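Local coordinates for GST N-terminal domain-containing protein (Pseudomonas syringae pv. tomato, PDB 3IC8) that is of unknown function but belongs to the glutathione S-transferase family and so probably binds glutathione or a related thiol, at residues V208-W211 and L212-L216; H154-P157 and T158-S161; P10-L13 and F14-K17. All blocks are in the same frame, centred on the assembly; numbering follows the deposited sequence.

Contact 1 (V208-W211 and L212-L216)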
ATOM      1  N   VAL A 208      13.410   8.967   2.884  1.00 18.56           N
ATOM      2  CA  VAL A 208      13.148   9.580   1.622  1.00 18.20           C
ATOM      3  C   VAL A 208      12.260   8.744   0.729  1.00 18.66           C
ATOM      4  O   VAL A 208      11.386   9.242   0.073  1.00 18.41           O
ATOM      5  CB  VAL A 208      14.445   9.854   0.936  1.00 17.84           C
ATOM      6  CG1 VAL A 208      14.239  10.666  -0.269  1.00 17.95           C
ATOM      7  CG2 VAL A 208      15.334  10.552   1.857  1.00 16.16           C
ATOM      8  N   SER A 209      12.515   7.458   0.706  1.00 19.19           N
ATOM      9  CA  SER A 209      11.784   6.544  -0.136  1.00 19.57           C
ATOM     10  C   SER A 209      10.310   6.463   0.245  1.00 19.35           C
ATOM     11  O   SER A 209       9.457   6.404  -0.599  1.00 19.14           O
ATOM     12  CB  SER A 209      12.464   5.181  -0.095  1.00 19.50           C
ATOM     13  OG  SER A 209      12.182   4.406  -1.230  1.00 22.80           O
ATOM     14  N   VAL A 210      10.029   6.458   1.531  1.00 19.54           N
ATOM     15  CA  VAL A 210       8.678   6.466   2.018  1.00 19.23           C
ATOM     16  C   VAL A 210       7.956   7.740   1.661  1.00 19.55           C
ATOM     17  O   VAL A 210       6.833   7.721   1.248  1.00 19.23           O
ATOM     18  CB  VAL A 210       8.686   6.302   3.518  1.00 19.93           C
ATOM     19  CG1 VAL A 210       7.391   6.683   4.133  1.00 18.70           C
ATOM     20  CG2 VAL A 210       9.067   4.943   3.875  1.00 20.34           C
ATOM     21  N   TRP A 211       8.631   8.856   1.845  1.00 19.19           N
ATOM     22  CA  TRP A 211       8.104  10.156   1.523  1.00 18.97           C
ATOM     23  C   TRP A 211       7.854  10.276   0.054  1.00 19.28           C
ATOM     24  O   TRP A 211       6.887  10.865  -0.360  1.00 19.72           O
ATOM     25  CB  TRP A 211       9.062  11.260   1.978  1.00 18.75           C
ATOM     26  CG  TRP A 211       8.818  12.556   1.313  1.00 18.38           C
ATOM     27  CD1 TRP A 211       7.919  13.471   1.664  1.00 18.84           C
ATOM     28  CD2 TRP A 211       9.492  13.077   0.181  1.00 18.20           C
ATOM     29  NE1 TRP A 211       7.970  14.525   0.836  1.00 18.99           N
ATOM     30  CE2 TRP A 211       8.939  14.309  -0.090  1.00 17.44           C
ATOM     31  CE3 TRP A 211      10.512  12.613  -0.634  1.00 17.84           C
ATOM     32  CZ2 TRP A 211       9.346  15.071  -1.132  1.00 18.47           C
ATOM     33  CZ3 TRP A 211      10.904  13.365  -1.657  1.00 17.07           C
ATOM     34  CH2 TRP A 211      10.333  14.581  -1.907  1.00 18.43           C
ATOM     35  N   LEU A 212       8.751   9.726  -0.734  1.00 18.77           N
ATOM     36  CA  LEU A 212       8.627   9.820  -2.155  1.00 18.57           C
ATOM     37  C   LEU A 212       7.391   9.109  -2.675  1.00 19.15           C
ATOM     38  O   LEU A 212       6.727   9.610  -3.525  1.00 19.07           O
ATOM     39  CB  LEU A 212       9.895   9.334  -2.834  1.00 18.13           C
ATOM     40  CG  LEU A 212       9.845   9.216  -4.337  1.00 17.16           C
ATOM     41  CD1 LEU A 212       9.621  10.506  -4.989  1.00 16.03           C
ATOM     42  CD2 LEU A 212      11.049   8.602  -4.852  1.00 14.69           C
ATOM     43  N   ASP A 213       7.097   7.943  -2.138  1.00 19.68           N
ATOM     44  CA  ASP A 213       5.924   7.191  -2.524  1.00 20.43           C
ATOM     45  C   ASP A 213       4.669   7.911  -2.159  1.00 20.57           C
ATOM     46  O   ASP A 213       3.693   7.843  -2.843  1.00 21.47           O
ATOM     47  CB  ASP A 213       5.951   5.787  -1.973  1.00 20.44           C
ATOM     48  CG  ASP A 213       6.995   4.953  -2.611  1.00 21.94           C
ATOM     49  OD1 ASP A 213       7.404   5.281  -3.716  1.00 23.38           O
ATOM     50  OD2 ASP A 213       7.437   3.975  -2.011  1.00 24.88           O
ATOM     51  N   ARG A 214       4.702   8.609  -1.057  1.00 20.64           N
ATOM     52  CA  ARG A 214       3.590   9.409  -0.668  1.00 21.04           C
ATOM     53  C   ARG A 214       3.301  10.533  -1.644  1.00 20.94           C
ATOM     54  O   ARG A 214       2.184  10.786  -1.982  1.00 21.05           O
ATOM     55  CB  ARG A 214       3.902   9.990   0.692  1.00 21.54           C
ATOM     56  CG  ARG A 214       2.740  10.341   1.525  1.00 23.10           C
ATOM     57  CD  ARG A 214       3.152  11.123   2.731  1.00 23.75           C
ATOM     58  NE  ARG A 214       3.548  10.252   3.794  1.00 25.22           N
ATOM     59  CZ  ARG A 214       4.740  10.219   4.353  1.00 26.22           C
ATOM     60  NH1 ARG A 214       5.699  11.035   3.972  1.00 25.03           N
ATOM     61  NH2 ARG A 214       4.967   9.355   5.310  1.00 26.01           N
ATOM     62  N   VAL A 215       4.328  11.229  -2.077  1.00 20.32           N
ATOM     63  CA  VAL A 215       4.187  12.302  -3.031  1.00 19.66           C
ATOM     64  C   VAL A 215       3.717  11.850  -4.398  1.00 20.17           C
ATOM     65  O   VAL A 215       2.969  12.515  -5.032  1.00 21.18           O
ATOM     66  CB  VAL A 215       5.451  13.133  -3.128  1.00 19.28           C
ATOM     67  CG1 VAL A 215       5.258  14.277  -3.999  1.00 18.00           C
ATOM     68  CG2 VAL A 215       5.849  13.608  -1.795  1.00 18.30           C
ATOM     69  N   LEU A 216       4.208  10.715  -4.848  1.00 19.93           N
ATOM     70  CA  LEU A 216       3.820  10.093  -6.100  1.00 19.06           C
ATOM     71  C   LEU A 216       2.393   9.574  -6.075  1.00 18.82           C
ATOM     72  O   LEU A 216       1.768   9.429  -7.073  1.00 17.95           O
ATOM     73  CB  LEU A 216       4.786   8.974  -6.459  1.00 18.98           C
ATOM     74  CG  LEU A 216       6.033   9.218  -7.292  1.00 18.97           C
ATOM     75  CD1 LEU A 216       6.427  10.604  -7.352  1.00 18.29           C
ATOM     76  CD2 LEU A 216       7.164   8.427  -6.806  1.00 19.02           C
TER
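From Val208 to Val215 the backbone is regular alpha-helix, with the amides of Leu212, Asp213, Arg214 and Val215 each bonded to the carbonyl four residues back; Leu212 N to Val208 O, at 2.8 Å, is the shortest of the four. The main side-chain meeting is between Trp211 and Val215. CG2 of Val215 stands over one face of the indole, displaced toward its nitrogen side, in a CH-pi contact 3.8 Å from the centroid of the five-membered ring. It comes to 3.5 Å from Trp211 NE1. Trp211 has CG anti to its backbone N (chi1 161°), which places CG beside its own carbonyl carbon, with the indole projecting outward from the helix where Val215 CG2 reaches its face. Arg214 takes another path: bent at chi3, it folds back along the helix until NH1 lies 3.5 Å from Trp211 CA, near the ring's edge, while NH2 reaches Val210 CG1 at 3.8 Å. Trp211 NE1 is satisfied by Asp182 OD1, in the first turn of helix 180-193. That helix also receives Leu212 on Leu189 and Val215 on Phe183 and Ala186, while Val208 and Trp211 pack against Leu163 and Leu167 of helix 149-167.

Contact 2 (H154-P157 and T158-S161)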
ATOM      1  N   HIS A 154      29.837  13.253  -6.329  1.00 22.04           N
ATOM      2  CA  HIS A 154      30.456  13.761  -5.137  1.00 21.58           C
ATOM      3  C   HIS A 154      29.513  14.575  -4.299  1.00 21.24           C
ATOM      4  O   HIS A 154      29.506  14.482  -3.124  1.00 20.45           O
ATOM      5  CB  HIS A 154      31.611  14.619  -5.603  1.00 21.99           C
ATOM      6  CG  HIS A 154      32.400  15.256  -4.516  1.00 22.88           C
ATOM      7  ND1 HIS A 154      32.324  16.594  -4.243  1.00 25.07           N
ATOM      8  CD2 HIS A 154      33.321  14.755  -3.672  1.00 23.54           C
ATOM      9  CE1 HIS A 154      33.146  16.889  -3.260  1.00 25.70           C
ATOM     10  NE2 HIS A 154      33.764  15.789  -2.901  1.00 26.26           N
ATOM     11  N   GLN A 155      28.733  15.406  -4.947  1.00 21.25           N
ATOM     12  CA  GLN A 155      27.719  16.217  -4.299  1.00 21.47           C
ATOM     13  C   GLN A 155      26.445  15.574  -3.780  1.00 21.47           C
ATOM     14  O   GLN A 155      25.875  16.046  -2.846  1.00 21.04           O
ATOM     15  CB  GLN A 155      27.438  17.478  -5.097  1.00 21.11           C
ATOM     16  CG  GLN A 155      28.615  18.375  -5.127  1.00 21.40           C
ATOM     17  CD  GLN A 155      28.397  19.604  -5.922  1.00 22.41           C
ATOM     18  OE1 GLN A 155      27.436  19.715  -6.633  1.00 23.72           O
ATOM     19  NE2 GLN A 155      29.281  20.549  -5.791  1.00 22.12           N
ATOM     20  N   TRP A 156      26.008  14.497  -4.405  1.00 20.94           N
ATOM     21  CA  TRP A 156      24.667  13.992  -4.233  1.00 20.91           C
ATOM     22  C   TRP A 156      24.317  13.556  -2.835  1.00 21.58           C
ATOM     23  O   TRP A 156      23.231  13.725  -2.386  1.00 21.68           O
ATOM     24  CB  TRP A 156      24.397  12.871  -5.212  1.00 20.61           C
ATOM     25  CG  TRP A 156      23.067  12.325  -5.100  1.00 19.84           C
ATOM     26  CD1 TRP A 156      22.728  11.184  -4.508  1.00 20.22           C
ATOM     27  CD2 TRP A 156      21.869  12.905  -5.564  1.00 17.57           C
ATOM     28  NE1 TRP A 156      21.405  10.992  -4.576  1.00 19.51           N
ATOM     29  CE2 TRP A 156      20.846  12.042  -5.231  1.00 18.07           C
ATOM     30  CE3 TRP A 156      21.564  14.067  -6.244  1.00 15.92           C
ATOM     31  CZ2 TRP A 156      19.541  12.295  -5.553  1.00 18.19           C
ATOM     32  CZ3 TRP A 156      20.298  14.309  -6.564  1.00 16.73           C
ATOM     33  CH2 TRP A 156      19.288  13.441  -6.213  1.00 16.84           C
ATOM     34  N   PRO A 157      25.266  12.957  -2.176  1.00 22.11           N
ATOM     35  CA  PRO A 157      25.091  12.454  -0.840  1.00 22.42           C
ATOM     36  C   PRO A 157      24.834  13.549   0.165  1.00 22.72           C
ATOM     37  O   PRO A 157      24.178  13.322   1.135  1.00 23.06           O
ATOM     38  CB  PRO A 157      26.404  11.756  -0.595  1.00 22.63           C
ATOM     39  CG  PRO A 157      26.838  11.405  -1.838  1.00 22.41           C
ATOM     40  CD  PRO A 157      26.501  12.458  -2.751  1.00 21.75           C
ATOM     41  N   THR A 158      25.368  14.722  -0.072  1.00 22.68           N
ATOM     42  CA  THR A 158      25.120  15.807   0.818  1.00 22.53           C
ATOM     43  C   THR A 158      23.648  16.141   0.820  1.00 22.84           C
ATOM     44  O   THR A 158      23.079  16.312   1.851  1.00 23.13           O
ATOM     45  CB  THR A 158      25.925  17.037   0.402  1.00 22.64           C
ATOM     46  OG1 THR A 158      27.299  16.800   0.622  1.00 20.55           O
ATOM     47  CG2 THR A 158      25.539  18.194   1.177  1.00 21.91           C
ATOM     48  N   PHE A 159      23.041  16.244  -0.346  1.00 23.21           N
ATOM     49  CA  PHE A 159      21.622  16.530  -0.433  1.00 23.43           C
ATOM     50  C   PHE A 159      20.724  15.454   0.114  1.00 23.52           C
ATOM     51  O   PHE A 159      19.770  15.748   0.751  1.00 23.50           O
ATOM     52  CB  PHE A 159      21.161  16.778  -1.863  1.00 23.48           C
ATOM     53  CG  PHE A 159      21.982  17.732  -2.646  1.00 23.71           C
ATOM     54  CD1 PHE A 159      22.229  18.990  -2.200  1.00 22.42           C
ATOM     55  CD2 PHE A 159      22.444  17.377  -3.877  1.00 22.03           C
ATOM     56  CE1 PHE A 159      22.946  19.831  -2.935  1.00 23.71           C
ATOM     57  CE2 PHE A 159      23.152  18.223  -4.600  1.00 22.18           C
ATOM     58  CZ  PHE A 159      23.411  19.451  -4.132  1.00 21.37           C
HETATM   59  N   MSE A 160      20.995  14.209  -0.210  1.00 23.69           N
HETATM   60  CA  MSE A 160      20.174  13.120   0.264  1.00 23.66           C
HETATM   61  C   MSE A 160      20.190  12.856   1.763  1.00 24.70           C
HETATM   62  O   MSE A 160      19.189  12.534   2.342  1.00 24.11           O
HETATM   63  CB  MSE A 160      20.433  11.864  -0.538  1.00 20.00           C
HETATM   64  CG  MSE A 160      19.903  11.967  -1.902  1.00 20.00           C
HETATM   65 SE   MSE A 160      18.055  12.154  -1.945  1.00 20.00          SE
HETATM   66  CE  MSE A 160      17.778  13.851  -2.593  1.00 20.00           C
ATOM     67  N   SER A 161      21.357  12.969   2.363  1.00 24.93           N
ATOM     68  CA  SER A 161      21.510  12.797   3.780  1.00 25.80           C
ATOM     69  C   SER A 161      20.779  13.862   4.558  1.00 26.10           C
ATOM     70  O   SER A 161      20.245  13.609   5.598  1.00 26.44           O
ATOM     71  CB  SER A 161      22.976  12.722   4.165  1.00 25.70           C
ATOM     72  OG  SER A 161      23.612  13.946   4.021  1.00 25.76           O
TER
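Met160 CG lies 3.0 Å above the plane of the Trp156 indole but off to the NE1-CE2 side, approaching obliquely, and the ring of Phe159 has the carbonyl oxygen of Gln155 over one of its faces, 3.8 Å above and off centre. Met160 CG comes to 3.2 Å from Trp156 NE1, a tight approach. Beyond it the chain bends at both chi2 and chi3 and doubles along the indole, so that CE ends 3.8 Å from Trp156 CZ2. The selenium of this selenomethionine lies obliquely to the six-membered ring, 4.8 Å from its centroid, a Met-aromatic contact. Phe159 crosses Trp156 at about a right angle and only just touches it, CD2 to Trp156 CE3. Both rings have a further aromatic partner edge-to-face: Phe201 for Trp156, and His105 of helix 88-110 for Phe159.

All this happens at a proline kink inside helix 149-167, within the all-helical C-terminal domain of the GST fold. Pro157 has no N-H to give to the preceding turn, and Thr158 N turns to Gln155 O, three residues back, from well above the carbonyl plane. Regular i to i+4 bonding returns with Met160 N to Trp156 O, nearly straight at 168° and in the carbonyl plane. One residue on, Pro157 O accepts the amide of Ser161 at 3.1 Å, with Ser161 OG also close to it. On the buried side, Trp156 and Met160 share Leu189 of helix 180-193, and Trp156 reaches across to Leu102 of helix 88-110.

Contact 3 (P10-L13 and F14-K17)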
ATOM      1  N   PRO A  10       2.995  12.256 -23.196  1.00 24.09           N
ATOM      2  CA  PRO A  10       2.526  11.390 -22.130  1.00 24.48           C
ATOM      3  C   PRO A  10       3.546  10.447 -21.533  1.00 24.46           C
ATOM      4  O   PRO A  10       3.464  10.156 -20.381  1.00 24.69           O
ATOM      5  CB  PRO A  10       1.412  10.639 -22.798  1.00 24.67           C
ATOM      6  CG  PRO A  10       0.915  11.563 -23.747  1.00 24.96           C
ATOM      7  CD  PRO A  10       2.055  12.265 -24.306  1.00 23.92           C
ATOM      8  N   THR A  11       4.475   9.964 -22.320  1.00 24.08           N
ATOM      9  CA  THR A  11       5.458   9.052 -21.820  1.00 23.57           C
ATOM     10  C   THR A  11       6.731   9.734 -21.369  1.00 23.79           C
ATOM     11  O   THR A  11       7.647   9.089 -20.971  1.00 23.75           O
ATOM     12  CB  THR A  11       5.777   7.981 -22.834  1.00 23.74           C
ATOM     13  OG1 THR A  11       6.052   8.583 -24.083  1.00 22.86           O
ATOM     14  CG2 THR A  11       4.628   7.088 -22.995  1.00 22.12           C
ATOM     15  N   SER A  12       6.768  11.045 -21.436  1.00 23.71           N
ATOM     16  CA  SER A  12       7.954  11.768 -21.062  1.00 24.02           C
ATOM     17  C   SER A  12       8.090  11.909 -19.566  1.00 23.40           C
ATOM     18  O   SER A  12       7.218  12.356 -18.896  1.00 23.36           O
ATOM     19  CB  SER A  12       7.968  13.126 -21.728  1.00 23.95           C
ATOM     20  OG  SER A  12       9.031  13.901 -21.272  1.00 26.43           O
ATOM     21  N   LEU A  13       9.236  11.513 -19.071  1.00 23.52           N
ATOM     22  CA  LEU A  13       9.620  11.643 -17.693  1.00 23.46           C
ATOM     23  C   LEU A  13       9.679  13.080 -17.317  1.00 23.25           C
ATOM     24  O   LEU A  13       9.459  13.431 -16.206  1.00 23.88           O
ATOM     25  CB  LEU A  13      10.972  11.023 -17.466  1.00 23.34           C
ATOM     26  CG  LEU A  13      11.136   9.540 -17.694  1.00 23.47           C
ATOM     27  CD1 LEU A  13      12.562   9.256 -17.806  1.00 23.53           C
ATOM     28  CD2 LEU A  13      10.579   8.810 -16.554  1.00 24.54           C
ATOM     29  N   PHE A  14      10.006  13.904 -18.279  1.00 23.29           N
ATOM     30  CA  PHE A  14      10.119  15.325 -18.093  1.00 23.31           C
ATOM     31  C   PHE A  14       8.808  16.025 -17.794  1.00 23.74           C
ATOM     32  O   PHE A  14       8.794  17.062 -17.195  1.00 23.95           O
ATOM     33  CB  PHE A  14      10.878  15.959 -19.242  1.00 22.72           C
ATOM     34  CG  PHE A  14      12.328  15.611 -19.267  1.00 25.37           C
ATOM     35  CD1 PHE A  14      13.253  16.408 -18.685  1.00 25.41           C
ATOM     36  CD2 PHE A  14      12.758  14.471 -19.869  1.00 26.64           C
ATOM     37  CE1 PHE A  14      14.539  16.071 -18.708  1.00 26.34           C
ATOM     38  CE2 PHE A  14      14.047  14.150 -19.884  1.00 25.98           C
ATOM     39  CZ  PHE A  14      14.933  14.942 -19.312  1.00 26.49           C
ATOM     40  N   ALA A  15       7.711  15.429 -18.219  1.00 23.62           N
ATOM     41  CA  ALA A  15       6.397  15.969 -18.046  1.00 23.37           C
ATOM     42  C   ALA A  15       5.654  15.418 -16.854  1.00 23.73           C
ATOM     43  O   ALA A  15       4.504  15.681 -16.698  1.00 24.19           O
ATOM     44  CB  ALA A  15       5.611  15.750 -19.267  1.00 23.32           C
ATOM     45  N   GLU A  16       6.301  14.605 -16.053  1.00 23.53           N
ATOM     46  CA  GLU A  16       5.685  14.012 -14.889  1.00 23.12           C
ATOM     47  C   GLU A  16       5.282  14.978 -13.803  1.00 23.41           C
ATOM     48  O   GLU A  16       4.286  14.815 -13.182  1.00 24.07           O
ATOM     49  CB  GLU A  16       6.534  12.880 -14.353  1.00 22.79           C
ATOM     50  CG  GLU A  16       5.919  12.093 -13.266  1.00 23.49           C
ATOM     51  CD  GLU A  16       4.798  11.191 -13.706  1.00 26.42           C
ATOM     52  OE1 GLU A  16       4.221  10.575 -12.823  1.00 27.85           O
ATOM     53  OE2 GLU A  16       4.488  11.093 -14.893  1.00 23.61           O
ATOM     54  N   LYS A  17       6.077  15.995 -13.568  1.00 23.45           N
ATOM     55  CA  LYS A  17       5.782  16.897 -12.500  1.00 23.46           C
ATOM     56  C   LYS A  17       4.438  17.553 -12.731  1.00 22.98           C
ATOM     57  O   LYS A  17       3.670  17.634 -11.839  1.00 23.56           O
ATOM     58  CB  LYS A  17       6.890  17.931 -12.339  1.00 23.30           C
ATOM     59  CG  LYS A  17       6.499  19.168 -11.577  1.00 24.75           C
ATOM     60  CD  LYS A  17       7.631  19.805 -10.851  1.00 27.19           C
ATOM     61  CE  LYS A  17       8.273  20.908 -11.637  1.00 28.11           C
ATOM     62  NZ  LYS A  17       8.304  22.153 -10.896  1.00 30.93           N
TER
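Ser12 to Glu16 runs through two overlapping turns that lead from the loop after strand 4-8 into helix 16-25. Ser12 itself is extended, and Leu13 and Phe14 then take the helical angles of a type I beta-turn, closed by Ala15 N on Ser12 O at 3.2 Å. The amide comes from well above the plane of that carbonyl. The second turn, one residue along, is closed by a long, weak bond of 3.4 Å from Glu16 N to Leu13 O.

The side chain of Ser12 works on the same corner. With OG anti to the backbone N (chi1 174°), the hydroxyl lies beside its own carbonyl carbon and faces forward along the chain, where it takes a weak hydrogen bond from Phe14 N at 3.1 Å, bent to 130°; this is the geometry of an ST turn. The same oxygen sits 3.4 Å from Phe14 CB and near the plane of the phenyl ring, at its edge, 4.0 Å from CD2. Phe14 meets Phe191 edge-to-face, while Leu13 lies on Trp190 and Phe191 of helix 180-193. Pro196 of the second subunit packs against both Ser12 and Phe14, so the turn lies at an interface between subunits.

Arg19 binds the two ends of the turn together, giving NH2 to both Ser12 O and Glu16 OE2, while the other carboxylate oxygen, Glu16 OE1, goes to His220. In many GSTs the loop after the first strand carries the residue that activates glutathione; Ser12 occupies a comparable place, though its role here is not established. Arg19 probably holds the Ser12 carbonyl in place, whereas the weak bond from Phe14 N would only bias the hydroxyl toward the start of the helix.

In the fold
Followed from the N terminus, the three contacts come in series, and none nests in or crosses another. Contact 3 turns the chain out of strand 4-8 into the first helix of the thioredoxin-like domain. Much later comes contact 2, inside helix 149-167, and then contact 1, inside helix 206-216; each is a local stretch that closes no long loop. Contacts 1 and 2 belong to the helical domain, their centres 18 Å apart and their nearest atoms about 4 Å apart. Helix 180-193 joins all three: Leu189 receives side chains from contacts 1 and 2, and Trp190 and Phe191 meet contact 3, linking the two domains.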